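Local atomic coordinates of minor fimbrium subunit Mfa5 (Porphyromonas gingivalis ATCC 33277, PDB entry 6TO1), a protein that serves as an accessory tip subunit of the minor fimbriae, the pili that mediate biofilm formation and adhesion to host cells and other oral bacteria. Residues Val128-Asp133 against Arg155-Met160; Gln268-Ile271 against Tyr277-Asn280; Lys505-Asn510 against Glu514-Leu519. All blocks are in the same frame, centred on the assembly; numbering follows the deposited sequence.

Interactions 1 and 2 both belong to the metal-binding von Willebrand factor type A part of the chain, with centres about 33 Å apart and nearest atoms about 15 Å apart. Interaction 1 packs the first helix of the core against its central sheet; its strand leads to Ser135 and Ser137 of the magnesium site. Interaction 2 lies in the long connection between strands 227-234 and 357-362, where Asn280 binds calcium and the Tyr277 side chain is about 12 Å from the magnesium ion. Interaction 3, an edge hairpin in a separate antiparallel sheet, is centred about 40 Å from interaction 1 and about 65 Å from interaction 2. The three follow one another along the sequence without touching.

Interaction 1. Residues Val128-Asp133 against Arg155-Met160; sequences VVMVID and RFVKKM
Met130 and Val157 make the nearest contact between strand 128-133 and helix 155-160, with Met130 SD 3.7 Å from Val157 CG2. The two belong to the first beta-alpha-beta unit of the von Willebrand factor type A domain, made of strand 126-133, helix 143-160 and strand 170-177. The helix runs back almost antiparallel to the strand, at 172°, and the axes come no closer than 11.3 Å, a separation bridged by side chains alone. Met130 is extended through CG and then bends at its last torsion (chi3 70°), which swings CE toward Phe156. There CE lies 4.2 Å from both CB and CD2 of Phe156, at the edge of the ring and near its plane. Met130 occupies two conformers, so its contacts with Val157 and Phe156 hold for one of them. One helical turn further on, Met160 reaches back to Val128 tip to tip, with Met160 SD 4.2 Å from Val128 CG2; the terminal methyl is less securely placed, and its approach to Val128 CG1 is doubtful. All five of these side chains are buried.

Beyond this shell, Met130 also packs on Ile172 and Leu174 of strand 170-177 and on Met233 of strand 227-234, and Phe156 meets the ring of Phe397 edge to face. Further along the helix, Lys159 forms a salt bridge with Asp398. The strand ends in Asp133, which with Ser135 and Ser137 makes up the DXSXS sequence of a metal-ion-dependent adhesion site; both serines bind magnesium, and Asp133 OD1 is hydrogen-bonded to Ser135 OG.

Interaction 2. Residues Gln268-Ile271 against Tyr277-Asn280; sequences QGAI and YVSN. With CA (calcium ion), chain F.
Tyr277 lays one face of its ring over the peptide joining Gly269 to Ala270 in helix 262-272. Ala270 N sits 3.7 Å above the plane of the Tyr277 ring, displaced toward its rim, and Tyr277 CE2 comes within 3.3 Å of Gly269 C. Along the CZ-OH end the ring passes the backbone of Gly269, with CZ 3.8 Å from Gly269 CA, so the aromatic group rests directly on the main chain of the helix. At the other end of the side chain, Tyr277 CB meets Ala270 CB at 3.7 Å. The same methyl also meets the next residue, Val278 CG2 lying 4.1 Å from Ala270 CB. Pro291 adds to the packing on Ala270, and Phe368 touches Tyr277.

Tyr277 closes the short helix 274-277, and Val278 is the first residue to leave helical geometry. The chain then runs out extended, where backbone hydrogen bonds pair Tyr277 and Ser279 with Leu325. The anti first torsion of Asn280 (chi1 176°) carries its amide away from the backbone N and out to the calcium ion, which Asn280 OD1 binds at 2.8 Å. Asn281, Thr284 and Leu286 supply backbone oxygens to the same ion, and Asp319 a carboxylate oxygen. Two successive helices thus pack where the chain enters a calcium-binding loop, within the long connection between two strands of the von Willebrand factor type A sheet.

Interaction 3. Residues Lys505-Asn510 against Glu514-Leu519; sequences KLTYTN and ESNQQL
Gln517 lies across Tyr508 from the first atom of its side chain. Its CB makes a CH-pi contact over the ring face, 3.6 Å from the Tyr508 ring centroid. CG follows at 3.5 Å from Tyr508 O, and a bend at chi2 (-61°) turns the amide back: NE2 bonds to Ser515 O at 3.1 Å, while OE1 accepts from a water that itself accepts from Asn510 ND2. Ring and amide planes stand nearly perpendicular (87°). In this beta hairpin Leu506-Leu519 and Tyr508-Gln517 are antiparallel hydrogen-bonded pairs flanking the non-hydrogen-bonded pair Thr507-Gln518; Asn516 and Gln517 face Tyr508 as a G1 beta bulge.

Asn510 holds the turn: its OD1 accepts Glu514 N at 3.0 Å, and its ND2 gives a nearly straight bond (172°) of 2.9 Å to Glu514 OE1. On the face carrying Thr507 and Gln518, Lys505 NZ reaches Gln518 OE1 at 2.7 Å, from above the amide plane, and Gln518 NE2 donates a hydrogen bond to Asn516 OD1.

Strand 517-520 is outermost in its antiparallel sheet within the chain, with strand 501-510 between it and strand 408-417. Leu506, Tyr508 and Leu519 share the face that packs against Val90 and Val92 of strand 90-98.

Interaction 1. Residues Val128-Asp133 against Arg155-Met160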
loop_
_atom_site.group_PDB
_atom_site.type_symbol
_atom_site.label_atom_id
_atom_site.label_comp_id
_atom_site.label_asym_id
_atom_site.label_seq_id
_atom_site.Cartn_x
_atom_site.Cartn_y
_atom_site.Cartn_z
ATOM N N VAL A 128 -5.143 -21.900 -2.420
ATOM C CA VAL A 128 -5.530 -22.594 -3.649
ATOM C C VAL A 128 -5.590 -24.078 -3.353
ATOM O O VAL A 128 -4.673 -24.621 -2.726
ATOM C CB VAL A 128 -4.520 -22.339 -4.788
ATOM C CG1 VAL A 128 -4.912 -23.090 -6.047
ATOM C CG2 VAL A 128 -4.358 -20.847 -5.022
ATOM N N VAL A 129 -6.653 -24.737 -3.805
ATOM C CA VAL A 129 -6.714 -26.190 -3.789
ATOM C C VAL A 129 -6.772 -26.665 -5.227
ATOM O O VAL A 129 -7.725 -26.355 -5.954
ATOM C CB VAL A 129 -7.924 -26.755 -3.019
ATOM C CG1 VAL A 129 -7.787 -28.299 -2.990
ATOM C CG2 VAL A 129 -8.019 -26.182 -1.632
ATOM N N MET A 130 -5.760 -27.416 -5.640
ATOM C CA MET A 130 -5.737 -28.028 -6.954
ATOM C C MET A 130 -6.356 -29.412 -6.847
ATOM O O MET A 130 -6.048 -30.165 -5.914
ATOM C CB MET A 130 -4.309 -28.129 -7.477
ATOM C CG MET A 130 -3.656 -26.788 -7.740
ATOM S SD MET A 130 -1.940 -27.000 -8.254
ATOM C CE MET A 130 -2.115 -27.716 -9.888
ATOM N N VAL A 131 -7.222 -29.739 -7.809
ATOM C CA VAL A 131 -7.982 -31.010 -7.836
ATOM C C VAL A 131 -7.768 -31.646 -9.205
ATOM O O VAL A 131 -8.233 -31.102 -10.227
ATOM C CB VAL A 131 -9.483 -30.768 -7.580
ATOM C CG1 VAL A 131 -10.252 -32.067 -7.494
ATOM C CG2 VAL A 131 -9.657 -29.916 -6.330
ATOM N N ILE A 132 -7.118 -32.815 -9.239
ATOM C CA ILE A 132 -6.710 -33.432 -10.500
ATOM C C ILE A 132 -7.395 -34.786 -10.677
ATOM O O ILE A 132 -7.276 -35.673 -9.829
ATOM C CB ILE A 132 -5.177 -33.572 -10.613
ATOM C CG1 ILE A 132 -4.498 -32.238 -10.269
ATOM C CG2 ILE A 132 -4.773 -34.026 -12.032
ATOM C CD1 ILE A 132 -2.984 -32.218 -10.477
ATOM N N ASP A 133 -8.088 -34.927 -11.812
ATOM C CA ASP A 133 -8.701 -36.158 -12.317
ATOM C C ASP A 133 -7.613 -37.138 -12.740
ATOM O O ASP A 133 -6.865 -36.848 -13.674
ATOM C CB ASP A 133 -9.565 -35.704 -13.488
ATOM C CG ASP A 133 -10.360 -36.795 -14.155
ATOM O OD1 ASP A 133 -10.143 -38.006 -13.938
ATOM O OD2 ASP A 133 -11.226 -36.393 -14.958
ATOM N N ARG A 155 3.778 -26.946 -13.610
ATOM C CA ARG A 155 4.004 -25.581 -14.050
ATOM C C ARG A 155 3.169 -24.597 -13.246
ATOM O O ARG A 155 3.658 -23.516 -12.897
ATOM C CB ARG A 155 3.720 -25.459 -15.543
ATOM C CG ARG A 155 4.050 -24.067 -16.071
ATOM C CD ARG A 155 3.548 -23.849 -17.502
ATOM N NE ARG A 155 3.452 -22.421 -17.815
ATOM C CZ ARG A 155 4.349 -21.745 -18.528
ATOM N NH1 ARG A 155 5.422 -22.360 -19.009
ATOM N NH2 ARG A 155 4.175 -20.448 -18.756
ATOM N N PHE A 156 1.908 -24.948 -12.955
ATOM C CA PHE A 156 1.049 -24.071 -12.166
ATOM C C PHE A 156 1.598 -23.895 -10.750
ATOM O O PHE A 156 1.613 -22.784 -10.206
ATOM C CB PHE A 156 -0.384 -24.637 -12.090
ATOM C CG PHE A 156 -1.068 -24.794 -13.421
ATOM C CD1 PHE A 156 -0.702 -24.023 -14.512
ATOM C CD2 PHE A 156 -2.099 -25.704 -13.571
ATOM C CE1 PHE A 156 -1.348 -24.171 -15.726
ATOM C CE2 PHE A 156 -2.750 -25.856 -14.789
ATOM C CZ PHE A 156 -2.368 -25.101 -15.870
ATOM N N VAL A 157 2.010 -24.999 -10.117
ATOM C CA VAL A 157 2.579 -24.908 -8.773
ATOM C C VAL A 157 3.754 -23.938 -8.764
ATOM O O VAL A 157 3.833 -23.035 -7.926
ATOM C CB VAL A 157 2.994 -26.299 -8.268
ATOM C CG1 VAL A 157 3.885 -26.180 -7.058
ATOM C CG2 VAL A 157 1.736 -27.140 -7.963
ATOM N N LYS A 158 4.675 -24.109 -9.699
ATOM C CA LYS A 158 5.871 -23.274 -9.722
ATOM C C LYS A 158 5.562 -21.824 -10.049
ATOM O O LYS A 158 6.235 -20.927 -9.542
ATOM C CB LYS A 158 6.854 -23.842 -10.735
ATOM C CG LYS A 158 7.362 -25.218 -10.354
ATOM C CD LYS A 158 8.225 -25.794 -11.464
ATOM C CE LYS A 158 8.672 -27.210 -11.163
ATOM N NZ LYS A 158 9.269 -27.851 -12.375
ATOM N N LYS A 159 4.558 -21.577 -10.889
ATOM C CA LYS A 159 4.152 -20.216 -11.201
ATOM C C LYS A 159 3.519 -19.521 -10.004
ATOM O O LYS A 159 3.753 -18.327 -9.772
ATOM C CB LYS A 159 3.191 -20.259 -12.396
ATOM C CG LYS A 159 2.954 -18.943 -13.056
ATOM C CD LYS A 159 1.956 -19.111 -14.185
ATOM C CE LYS A 159 2.637 -19.458 -15.495
ATOM N NZ LYS A 159 1.621 -19.513 -16.592
ATOM N N MET A 160 2.730 -20.238 -9.215
ATOM C CA MET A 160 2.080 -19.615 -8.067
ATOM C C MET A 160 2.982 -19.567 -6.845
ATOM O O MET A 160 2.742 -18.749 -5.960
ATOM C CB MET A 160 0.762 -20.350 -7.805
ATOM C CG MET A 160 -0.273 -20.102 -8.928
ATOM S SD MET A 160 -1.907 -20.896 -8.398
ATOM C CE MET A 160 -1.831 -22.291 -8.523
#

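Interaction 2. Residues Gln268-Ile271 against Tyr277-Asn280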
loop_
_atom_site.group_PDB
_atom_site.type_symbol
_atom_site.label_atom_id
_atom_site.label_comp_id
_atom_site.label_asym_id
_atom_site.label_seq_id
_atom_site.Cartn_x
_atom_site.Cartn_y
_atom_site.Cartn_z
ATOM N N GLN A 268 -29.497 -36.841 -25.028
ATOM C CA GLN A 268 -29.314 -37.133 -26.443
ATOM C C GLN A 268 -28.153 -38.087 -26.647
ATOM O O GLN A 268 -28.220 -38.975 -27.498
ATOM C CB GLN A 268 -29.077 -35.857 -27.250
ATOM C CG GLN A 268 -28.989 -36.092 -28.746
ATOM C CD GLN A 268 -30.336 -36.489 -29.346
ATOM O OE1 GLN A 268 -31.241 -35.676 -29.434
ATOM N NE2 GLN A 268 -30.468 -37.749 -29.727
ATOM N N GLY A 269 -27.068 -37.907 -25.889
ATOM C CA GLY A 269 -25.914 -38.768 -26.076
ATOM C C GLY A 269 -26.234 -40.204 -25.736
ATOM O O GLY A 269 -25.843 -41.133 -26.448
ATOM N N ALA A 270 -26.992 -40.401 -24.657
ATOM C CA ALA A 270 -27.347 -41.743 -24.236
ATOM C C ALA A 270 -28.392 -42.362 -25.144
ATOM O O ALA A 270 -28.475 -43.586 -25.218
ATOM C CB ALA A 270 -27.861 -41.722 -22.786
ATOM N N ILE A 271 -29.213 -41.547 -25.813
ATOM C CA ILE A 271 -30.076 -42.079 -26.859
ATOM C C ILE A 271 -29.228 -42.584 -28.025
ATOM O O ILE A 271 -29.457 -43.683 -28.534
ATOM C CB ILE A 271 -31.109 -41.024 -27.316
ATOM C CG1 ILE A 271 -32.162 -40.780 -26.220
ATOM C CG2 ILE A 271 -31.766 -41.428 -28.661
ATOM C CD1 ILE A 271 -32.968 -39.486 -26.415
ATOM N N TYR A 277 -22.965 -44.604 -22.232
ATOM C CA TYR A 277 -23.418 -43.671 -21.202
ATOM C C TYR A 277 -23.983 -44.342 -19.969
ATOM O O TYR A 277 -23.757 -43.860 -18.860
ATOM C CB TYR A 277 -24.499 -42.765 -21.774
ATOM C CG TYR A 277 -23.941 -41.624 -22.553
ATOM C CD1 TYR A 277 -23.712 -40.404 -21.939
ATOM C CD2 TYR A 277 -23.638 -41.749 -23.882
ATOM C CE1 TYR A 277 -23.209 -39.351 -22.631
ATOM C CE2 TYR A 277 -23.124 -40.667 -24.606
ATOM C CZ TYR A 277 -22.889 -39.486 -23.965
ATOM O OH TYR A 277 -22.370 -38.392 -24.632
ATOM N N VAL A 278 -24.753 -45.417 -20.126
ATOM C CA VAL A 278 -25.640 -45.873 -19.064
ATOM C C VAL A 278 -25.019 -47.064 -18.345
ATOM O O VAL A 278 -24.727 -48.091 -18.966
ATOM C CB VAL A 278 -27.027 -46.233 -19.609
ATOM C CG1 VAL A 278 -27.922 -46.656 -18.488
ATOM C CG2 VAL A 278 -27.625 -45.062 -20.353
ATOM N N SER A 279 -24.872 -46.923 -17.026
ATOM C CA SER A 279 -24.438 -47.975 -16.118
ATOM C C SER A 279 -24.946 -49.350 -16.525
ATOM O O SER A 279 -26.147 -49.626 -16.427
ATOM C CB SER A 279 -24.931 -47.672 -14.704
ATOM O OG SER A 279 -26.348 -47.604 -14.681
ATOM N N ASN A 280 -24.023 -50.219 -16.931
ATOM C CA ASN A 280 -24.355 -51.619 -17.164
ATOM C C ASN A 280 -23.102 -52.478 -17.059
ATOM O O ASN A 280 -22.066 -52.124 -17.623
ATOM C CB ASN A 280 -24.966 -51.817 -18.529
ATOM C CG ASN A 280 -25.236 -53.296 -18.821
ATOM O OD1 ASN A 280 -25.833 -53.995 -17.994
ATOM N ND2 ASN A 280 -24.747 -53.782 -19.963
HETATM CA CA CA F . -25.443 -56.551 -16.958
#

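Interaction 3. Residues Lys505-Asn510 against Glu514-Leu519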
loop_
_atom_site.group_PDB
_atom_site.type_symbol
_atom_site.label_atom_id
_atom_site.label_comp_id
_atom_site.label_asym_id
_atom_site.label_seq_id
_atom_site.Cartn_x
_atom_site.Cartn_y
_atom_site.Cartn_z
ATOM N N LYS A 505 1.589 16.927 11.237
ATOM C CA LYS A 505 0.769 15.734 11.412
ATOM C C LYS A 505 0.177 15.329 10.074
ATOM O O LYS A 505 -0.221 16.184 9.280
ATOM C CB LYS A 505 -0.363 16.008 12.419
ATOM C CG LYS A 505 -1.393 14.908 12.559
ATOM C CD LYS A 505 -2.053 14.959 13.941
ATOM C CE LYS A 505 -3.146 16.006 14.015
ATOM N NZ LYS A 505 -4.299 15.511 14.836
ATOM N N LEU A 506 0.125 14.026 9.831
ATOM C CA LEU A 506 -0.601 13.490 8.693
ATOM C C LEU A 506 -1.901 12.887 9.215
ATOM O O LEU A 506 -1.878 12.070 10.140
ATOM C CB LEU A 506 0.224 12.435 7.950
ATOM C CG LEU A 506 -0.541 11.608 6.917
ATOM C CD1 LEU A 506 -0.948 12.469 5.731
ATOM C CD2 LEU A 506 0.276 10.431 6.438
ATOM N N THR A 507 -3.027 13.310 8.640
ATOM C CA THR A 507 -4.316 12.655 8.837
ATOM C C THR A 507 -4.711 12.035 7.508
ATOM O O THR A 507 -4.665 12.702 6.471
ATOM C CB THR A 507 -5.377 13.646 9.317
ATOM O OG1 THR A 507 -4.871 14.360 10.453
ATOM C CG2 THR A 507 -6.653 12.934 9.734
ATOM N N TYR A 508 -5.060 10.751 7.519
ATOM C CA TYR A 508 -5.236 10.103 6.224
ATOM C C TYR A 508 -6.269 8.987 6.271
ATOM O O TYR A 508 -6.646 8.484 7.331
ATOM C CB TYR A 508 -3.883 9.575 5.689
ATOM C CG TYR A 508 -3.294 8.383 6.435
ATOM C CD1 TYR A 508 -3.424 7.097 5.929
ATOM C CD2 TYR A 508 -2.595 8.541 7.631
ATOM C CE1 TYR A 508 -2.909 5.996 6.601
ATOM C CE2 TYR A 508 -2.056 7.446 8.298
ATOM C CZ TYR A 508 -2.236 6.168 7.774
ATOM O OH TYR A 508 -1.745 5.043 8.379
ATOM N N THR A 509 -6.713 8.624 5.077
ATOM C CA THR A 509 -7.583 7.471 4.856
ATOM C C THR A 509 -6.729 6.338 4.300
ATOM O O THR A 509 -6.028 6.517 3.287
ATOM C CB THR A 509 -8.723 7.828 3.909
ATOM O OG1 THR A 509 -9.480 8.876 4.508
ATOM C CG2 THR A 509 -9.611 6.593 3.694
ATOM N N ASN A 510 -6.751 5.190 4.986
ATOM C CA ASN A 510 -5.808 4.126 4.689
ATOM C C ASN A 510 -6.298 3.306 3.491
ATOM O O ASN A 510 -7.306 3.620 2.858
ATOM C CB ASN A 510 -5.547 3.286 5.939
ATOM C CG ASN A 510 -6.720 2.410 6.345
ATOM O OD1 ASN A 510 -7.660 2.196 5.579
ATOM N ND2 ASN A 510 -6.642 1.868 7.550
ATOM N N GLU A 514 -10.407 3.405 5.766
ATOM C CA GLU A 514 -10.603 3.849 7.136
ATOM C C GLU A 514 -10.003 5.245 7.279
ATOM O O GLU A 514 -8.789 5.422 7.108
ATOM C CB GLU A 514 -9.971 2.886 8.129
ATOM C CG GLU A 514 -10.434 1.456 7.987
ATOM C CD GLU A 514 -9.749 0.566 8.991
ATOM O OE1 GLU A 514 -8.606 0.132 8.720
ATOM O OE2 GLU A 514 -10.342 0.319 10.065
ATOM N N SER A 515 -10.852 6.223 7.580
ATOM C CA SER A 515 -10.449 7.626 7.661
ATOM C C SER A 515 -9.930 7.988 9.059
ATOM O O SER A 515 -9.963 7.191 10.000
ATOM C CB SER A 515 -11.629 8.530 7.254
ATOM O OG SER A 515 -12.658 8.503 8.242
ATOM N N ASN A 516 -9.388 9.202 9.160
ATOM C CA ASN A 516 -8.893 9.782 10.411
ATOM C C ASN A 516 -7.742 8.996 11.036
ATOM O O ASN A 516 -7.587 8.992 12.257
ATOM C CB ASN A 516 -10.018 9.924 11.439
ATOM C CG ASN A 516 -9.669 10.896 12.558
ATOM O OD1 ASN A 516 -9.001 11.900 12.337
ATOM N ND2 ASN A 516 -10.121 10.591 13.763
ATOM N N GLN A 517 -6.945 8.302 10.232
ATOM C CA GLN A 517 -5.702 7.713 10.715
ATOM C C GLN A 517 -4.673 8.836 10.875
ATOM O O GLN A 517 -4.604 9.736 10.046
ATOM C CB GLN A 517 -5.188 6.666 9.737
ATOM C CG GLN A 517 -6.235 5.623 9.374
ATOM C CD GLN A 517 -6.711 4.835 10.573
ATOM O OE1 GLN A 517 -5.963 4.039 11.121
ATOM N NE2 GLN A 517 -7.950 5.059 10.985
ATOM N N GLN A 518 -3.844 8.764 11.907
ATOM C CA GLN A 518 -3.011 9.926 12.212
ATOM C C GLN A 518 -1.599 9.514 12.570
ATOM O O GLN A 518 -1.399 8.550 13.302
ATOM C CB GLN A 518 -3.626 10.726 13.371
ATOM C CG GLN A 518 -4.890 11.477 12.975
ATOM C CD GLN A 518 -5.421 12.357 14.094
ATOM O OE1 GLN A 518 -4.659 12.807 14.949
ATOM N NE2 GLN A 518 -6.729 12.613 14.091
ATOM N N LEU A 519 -0.631 10.238 12.024
ATOM C CA LEU A 519 0.778 10.008 12.274
ATOM C C LEU A 519 1.438 11.363 12.488
ATOM O O LEU A 519 1.162 12.318 11.762
ATOM C CB LEU A 519 1.456 9.285 11.126
ATOM C CG LEU A 519 1.148 7.790 10.932
ATOM C CD1 LEU A 519 1.752 7.368 9.619
ATOM C CD2 LEU A 519 1.702 6.997 12.079
HETATM O O HOH W 1 -8.962 11.037 6.533
HETATM O O HOH W 2 -4.216 2.541 9.096
#